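Local coordinates for fucolectin-related protein (Streptococcus pneumoniae, PDB 2J22) that probably binds fucose-containing carbohydrates, including blood group antigens, as a calcium-containing module of a pneumococcal virulence factor, at residues I91-Y94 with E100-T103; S96-V101 with G123-I128. One frame throughout, in Å; residues are numbered along the deposited sequence.

In the fold
Both contacts lie at one end of the antiparallel sheet whose strands run in the order 20-23, 59-64, 125-130, 89-94, 100-108, and their centres are about 6 Å apart. Contact 1 pairs the last two strands of that order, the arms of a hairpin. Contact 2 starts in the loop of the same hairpin and reaches past strand 89-94 to strand 125-130, sharing E100 and V101 with contact 1. Along the chain 91-94, 96-101 and 100-103 follow closely, and 123-128 comes after strand 113-118, starting on the last residue of strand 121-123. Within this galactose-binding-like beta-sandwich, contact 1 joins the hairpin arms and contact 2 connects their loop to strand 125-130.

Contact 1. Residues I91-Y94 with E100-T103; sequences IIIY and EVFT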
loop_
_atom_site.group_PDB
_atom_site.type_symbol
_atom_site.label_atom_id
_atom_site.label_comp_id
_atom_site.label_asym_id
_atom_site.label_seq_id
_atom_site.Cartn_x
_atom_site.Cartn_y
_atom_site.Cartn_z
ATOM N N ILE A 91 -3.403 -6.055 5.214
ATOM C CA ILE A 91 -3.975 -4.746 4.872
ATOM C C ILE A 91 -4.871 -4.399 6.053
ATOM O O ILE A 91 -5.768 -5.189 6.385
ATOM C CB ILE A 91 -4.827 -4.858 3.572
ATOM C CG1 ILE A 91 -3.966 -5.356 2.409
ATOM C CG2 ILE A 91 -5.599 -3.537 3.282
ATOM C CD1 ILE A 91 -4.709 -5.631 1.124
ATOM N N ILE A 92 -4.639 -3.228 6.663
ATOM C CA ILE A 92 -5.377 -2.793 7.824
ATOM C C ILE A 92 -5.950 -1.420 7.549
ATOM O O ILE A 92 -5.205 -0.510 7.192
ATOM C CB ILE A 92 -4.462 -2.683 9.100
ATOM C CG1 ILE A 92 -3.453 -3.845 9.201
ATOM C CG2 ILE A 92 -5.352 -2.709 10.328
ATOM C CD1 ILE A 92 -2.231 -3.584 10.081
ATOM N N ILE A 93 -7.247 -1.256 7.750
ATOM C CA ILE A 93 -7.917 0.065 7.551
ATOM C C ILE A 93 -8.382 0.586 8.883
ATOM O O ILE A 93 -8.937 -0.152 9.681
ATOM C CB ILE A 93 -9.073 -0.059 6.496
ATOM C CG1 ILE A 93 -8.535 -0.809 5.234
ATOM C CG2 ILE A 93 -9.739 1.340 6.199
ATOM C CD1 ILE A 93 -9.262 -0.555 3.917
ATOM N N TYR A 94 -8.133 1.878 9.150
ATOM C CA TYR A 94 -8.481 2.465 10.437
ATOM C C TYR A 94 -9.477 3.609 10.268
ATOM O O TYR A 94 -9.502 4.236 9.199
ATOM C CB TYR A 94 -7.237 3.026 11.128
ATOM C CG TYR A 94 -6.037 2.118 11.193
ATOM C CD1 TYR A 94 -5.766 1.342 12.357
ATOM C CD2 TYR A 94 -5.118 2.044 10.112
ATOM C CE1 TYR A 94 -4.639 0.480 12.416
ATOM C CE2 TYR A 94 -3.983 1.216 10.185
ATOM C CZ TYR A 94 -3.769 0.425 11.328
ATOM O OH TYR A 94 -2.631 -0.352 11.381
ATOM N N GLU A 100 -8.694 0.248 14.312
ATOM C CA GLU A 100 -8.919 -0.662 13.201
ATOM C C GLU A 100 -10.405 -0.842 12.864
ATOM O O GLU A 100 -11.245 -1.141 13.744
ATOM C CB GLU A 100 -8.265 -2.002 13.532
ATOM C CG GLU A 100 -8.240 -2.953 12.373
ATOM C CD GLU A 100 -8.773 -4.309 12.753
ATOM O OE1 GLU A 100 -7.946 -5.207 13.081
ATOM O OE2 GLU A 100 -10.004 -4.452 12.761
ATOM N N VAL A 101 -10.747 -0.688 11.590
ATOM C CA VAL A 101 -12.114 -0.980 11.162
ATOM C C VAL A 101 -12.218 -2.165 10.218
ATOM O O VAL A 101 -13.329 -2.561 9.894
ATOM C CB VAL A 101 -12.839 0.258 10.531
ATOM C CG1 VAL A 101 -12.949 1.362 11.581
ATOM C CG2 VAL A 101 -12.103 0.751 9.249
ATOM N N PHE A 102 -11.081 -2.718 9.761
ATOM C CA PHE A 102 -11.066 -3.807 8.754
ATOM C C PHE A 102 -9.648 -4.375 8.623
ATOM O O PHE A 102 -8.687 -3.628 8.534
ATOM C CB PHE A 102 -11.551 -3.291 7.382
ATOM C CG PHE A 102 -11.288 -4.241 6.188
ATOM C CD1 PHE A 102 -12.198 -5.257 5.858
ATOM C CD2 PHE A 102 -10.164 -4.080 5.371
ATOM C CE1 PHE A 102 -11.979 -6.116 4.737
ATOM C CE2 PHE A 102 -9.918 -4.957 4.250
ATOM C CZ PHE A 102 -10.838 -5.972 3.941
ATOM N N THR A 103 -9.504 -5.686 8.610
ATOM C CA THR A 103 -8.188 -6.280 8.361
ATOM C C THR A 103 -8.304 -7.399 7.362
ATOM O O THR A 103 -9.232 -8.176 7.446
ATOM C CB THR A 103 -7.601 -6.835 9.657
ATOM O OG1 THR A 103 -7.444 -5.748 10.565
ATOM C CG2 THR A 103 -6.177 -7.296 9.437
#
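A classic beta bulge sits next to the loop of the 89-94/100-108 hairpin, with V101 and F102 both set against I93. V101 N donates to I93 O at 2.7 Å, a nearly straight bond with an N-H...O angle of 169°. F102 N also points at I93 O, but that bond is weak, at 3.3 Å. In the other direction I93 N reaches F102 O at 2.9 Å, lying in the carbonyl plane. The extra residue shifts the register, so I92 faces T103 while Y94 comes opposite E100.

On the face that carries them, the I93 and F102 side chains run into the sandwich. CG1 of I93 meets the F102 ring at its edge, near the ring plane, 3.7 Å from CD2. The ring gets there because F102 CG is anti to its backbone N (chi1 167°). I93 CG2 turns to V101 CG2 at 3.9 Å. L118 and L121, from strands 113-118 and 121-123, touch both I93 and F102 on this side.

I92 and T103 share the other face, side by side and pointing the same way. There the I92 CG2 methyl packs on E100 CG at 3.5 Å, the two side chains crossing at about a right angle. The bent E100 chain brings its carboxylate over to T103, whose OG1 donates to E100 OE1 at 2.6 Å from above the carboxylate plane. This bridges the bulge along the strand. The whole is a bulged antiparallel hairpin at the margin of a beta-sandwich.

Contact 2. Residues S96-V101 with G123-I128; sequences SNDYEV and GKKVRI
The backbones come closest at S96 and K124, with CA atoms 5.3 Å apart, as the 96-99 part of the hairpin loop passes beside the corner where the chain turns into strand 125-130. Strand 89-94 lies between that strand and strand 100-108 in the sheet, and K124 and K125 both face Y94 in a classic beta bulge. Two contacts connect the loop to the start of the strand, one polar and one apolar.

The polar one is a salt bridge. D98 OD1 accepts a hydrogen bond from K125 NZ at 2.8 Å, with the ammonium on the syn side of the oxygen and 18° out of the carboxylate plane. OD2 stands farther from the ammonium, so one oxygen does most of the work. K125 has its CG anti to the carbonyl carbon (chi1 -76°) and runs extended from there, which carries NZ out to the loop. Its methylene chain follows the same oxygen on the way, CE coming to 3.4 Å from D98 OD1. The bridge lies at the surface, where solvent would be expected to screen it in part.

K124 uses its aliphatic part instead. Its CB and CD pass alongside S96, beyond which the chain bends at chi4 and NZ turns to a salt bridge with D63 of strand 59-64. K124 NZ thus pairs with D63 and K125 NZ with D98, though the K125 side chain also touches D63. The loop itself is braced from within, since D95 OD1 accepts hydrogen bonds from the amides of N97 and Y99. In the apolar contact, S96 CA and S96 CB each lie 3.8 Å from K124 CD.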
loop_
_atom_site.group_PDB
_atom_site.type_symbol
_atom_site.label_atom_id
_atom_site.label_comp_id
_atom_site.label_asym_id
_atom_site.label_seq_id
_atom_site.Cartn_x
_atom_site.Cartn_y
_atom_site.Cartn_z
ATOM N N SER A 96 -11.081 7.482 11.603
ATOM C CA SER A 96 -10.427 8.802 11.857
ATOM C C SER A 96 -9.836 8.907 13.244
ATOM O O SER A 96 -9.105 9.880 13.526
ATOM C CB SER A 96 -11.406 9.973 11.675
ATOM O OG SER A 96 -12.509 9.824 12.554
ATOM N N ASN A 97 -10.175 7.943 14.113
ATOM C CA ASN A 97 -9.600 7.884 15.477
ATOM C C ASN A 97 -8.487 6.846 15.664
ATOM O O ASN A 97 -8.090 6.514 16.788
ATOM C CB ASN A 97 -10.726 7.674 16.487
ATOM C CG ASN A 97 -11.769 8.751 16.373
ATOM O OD1 ASN A 97 -12.929 8.505 15.983
ATOM N ND2 ASN A 97 -11.339 9.985 16.651
ATOM N N ASP A 98 -7.992 6.354 14.529
ATOM C CA ASP A 98 -6.861 5.412 14.454
ATOM C C ASP A 98 -7.145 4.037 15.013
ATOM O O ASP A 98 -6.205 3.344 15.357
ATOM C CB ASP A 98 -5.596 5.931 15.140
ATOM C CG ASP A 98 -4.899 6.979 14.354
ATOM O OD1 ASP A 98 -4.913 6.943 13.102
ATOM O OD2 ASP A 98 -4.330 7.918 14.929
ATOM N N TYR A 99 -8.418 3.663 15.108
ATOM C CA TYR A 99 -8.795 2.325 15.518
ATOM C C TYR A 99 -9.081 1.509 14.262
ATOM O O TYR A 99 -9.681 1.985 13.293
ATOM C CB TYR A 99 -10.043 2.344 16.406
ATOM C CG TYR A 99 -9.783 2.868 17.784
ATOM C CD1 TYR A 99 -9.122 2.103 18.738
ATOM C CD2 TYR A 99 -10.191 4.142 18.125
ATOM C CE1 TYR A 99 -8.830 2.628 20.025
ATOM C CE2 TYR A 99 -9.932 4.666 19.369
ATOM C CZ TYR A 99 -9.275 3.914 20.330
ATOM O OH TYR A 99 -9.039 4.481 21.563
ATOM N N GLU A 100 -8.694 0.248 14.312
ATOM C CA GLU A 100 -8.919 -0.662 13.201
ATOM C C GLU A 100 -10.405 -0.842 12.864
ATOM O O GLU A 100 -11.245 -1.141 13.744
ATOM C CB GLU A 100 -8.265 -2.002 13.532
ATOM C CG GLU A 100 -8.240 -2.953 12.373
ATOM C CD GLU A 100 -8.773 -4.309 12.753
ATOM O OE1 GLU A 100 -7.946 -5.207 13.081
ATOM O OE2 GLU A 100 -10.004 -4.452 12.761
ATOM N N VAL A 101 -10.747 -0.688 11.590
ATOM C CA VAL A 101 -12.114 -0.980 11.162
ATOM C C VAL A 101 -12.218 -2.165 10.218
ATOM O O VAL A 101 -13.329 -2.561 9.894
ATOM C CB VAL A 101 -12.839 0.258 10.531
ATOM C CG1 VAL A 101 -12.949 1.362 11.581
ATOM C CG2 VAL A 101 -12.103 0.751 9.249
ATOM N N GLY A 123 -13.261 4.620 6.030
ATOM C CA GLY A 123 -11.936 4.654 6.658
ATOM C C GLY A 123 -11.165 5.918 6.332
ATOM O O GLY A 123 -11.469 6.611 5.313
ATOM N N LYS A 124 -10.144 6.197 7.147
ATOM C CA LYS A 124 -9.309 7.369 6.927
ATOM C C LYS A 124 -7.836 7.053 6.611
ATOM O O LYS A 124 -7.110 7.933 6.066
ATOM C CB LYS A 124 -9.392 8.305 8.145
ATOM C CG LYS A 124 -8.332 9.395 8.172
ATOM C CD LYS A 124 -8.911 10.557 8.859
ATOM C CE LYS A 124 -7.887 11.537 9.307
ATOM N NZ LYS A 124 -7.257 12.087 8.147
ATOM N N LYS A 125 -7.420 5.828 6.963
ATOM C CA LYS A 125 -6.016 5.409 6.839
ATOM C C LYS A 125 -5.908 3.950 6.433
ATOM O O LYS A 125 -6.716 3.104 6.883
ATOM C CB LYS A 125 -5.247 5.554 8.176
ATOM C CG LYS A 125 -4.867 6.950 8.527
ATOM C CD LYS A 125 -3.948 6.940 9.765
ATOM C CE LYS A 125 -3.738 8.388 10.259
ATOM N NZ LYS A 125 -3.050 8.355 11.575
ATOM N N VAL A 126 -4.861 3.655 5.650
ATOM C CA VAL A 126 -4.644 2.291 5.169
ATOM C C VAL A 126 -3.149 1.987 5.379
ATOM O O VAL A 126 -2.274 2.818 5.007
ATOM C CB VAL A 126 -5.027 2.083 3.677
ATOM C CG1 VAL A 126 -4.860 0.557 3.297
ATOM C CG2 VAL A 126 -6.478 2.496 3.313
ATOM N N ARG A 127 -2.882 0.843 6.020
ATOM C CA ARG A 127 -1.551 0.352 6.343
ATOM C C ARG A 127 -1.357 -0.978 5.643
ATOM O O ARG A 127 -2.275 -1.843 5.635
ATOM C CB ARG A 127 -1.477 0.080 7.801
ATOM C CG ARG A 127 -0.072 -0.194 8.349
ATOM C CD ARG A 127 0.156 0.811 9.479
ATOM N NE ARG A 127 1.067 0.268 10.358
ATOM C CZ ARG A 127 1.889 0.945 11.136
ATOM N NH1 ARG A 127 1.912 2.274 11.199
ATOM N NH2 ARG A 127 2.681 0.235 11.872
ATOM N N ILE A 128 -0.203 -1.159 5.019
ATOM C CA ILE A 128 0.114 -2.484 4.486
ATOM C C ILE A 128 1.337 -2.902 5.335
ATOM O O ILE A 128 2.297 -2.136 5.405
ATOM C CB ILE A 128 0.479 -2.361 2.987
ATOM C CG1 ILE A 128 -0.748 -1.975 2.131
ATOM C CG2 ILE A 128 1.100 -3.712 2.520
ATOM C CD1 ILE A 128 -0.430 -1.670 0.679
#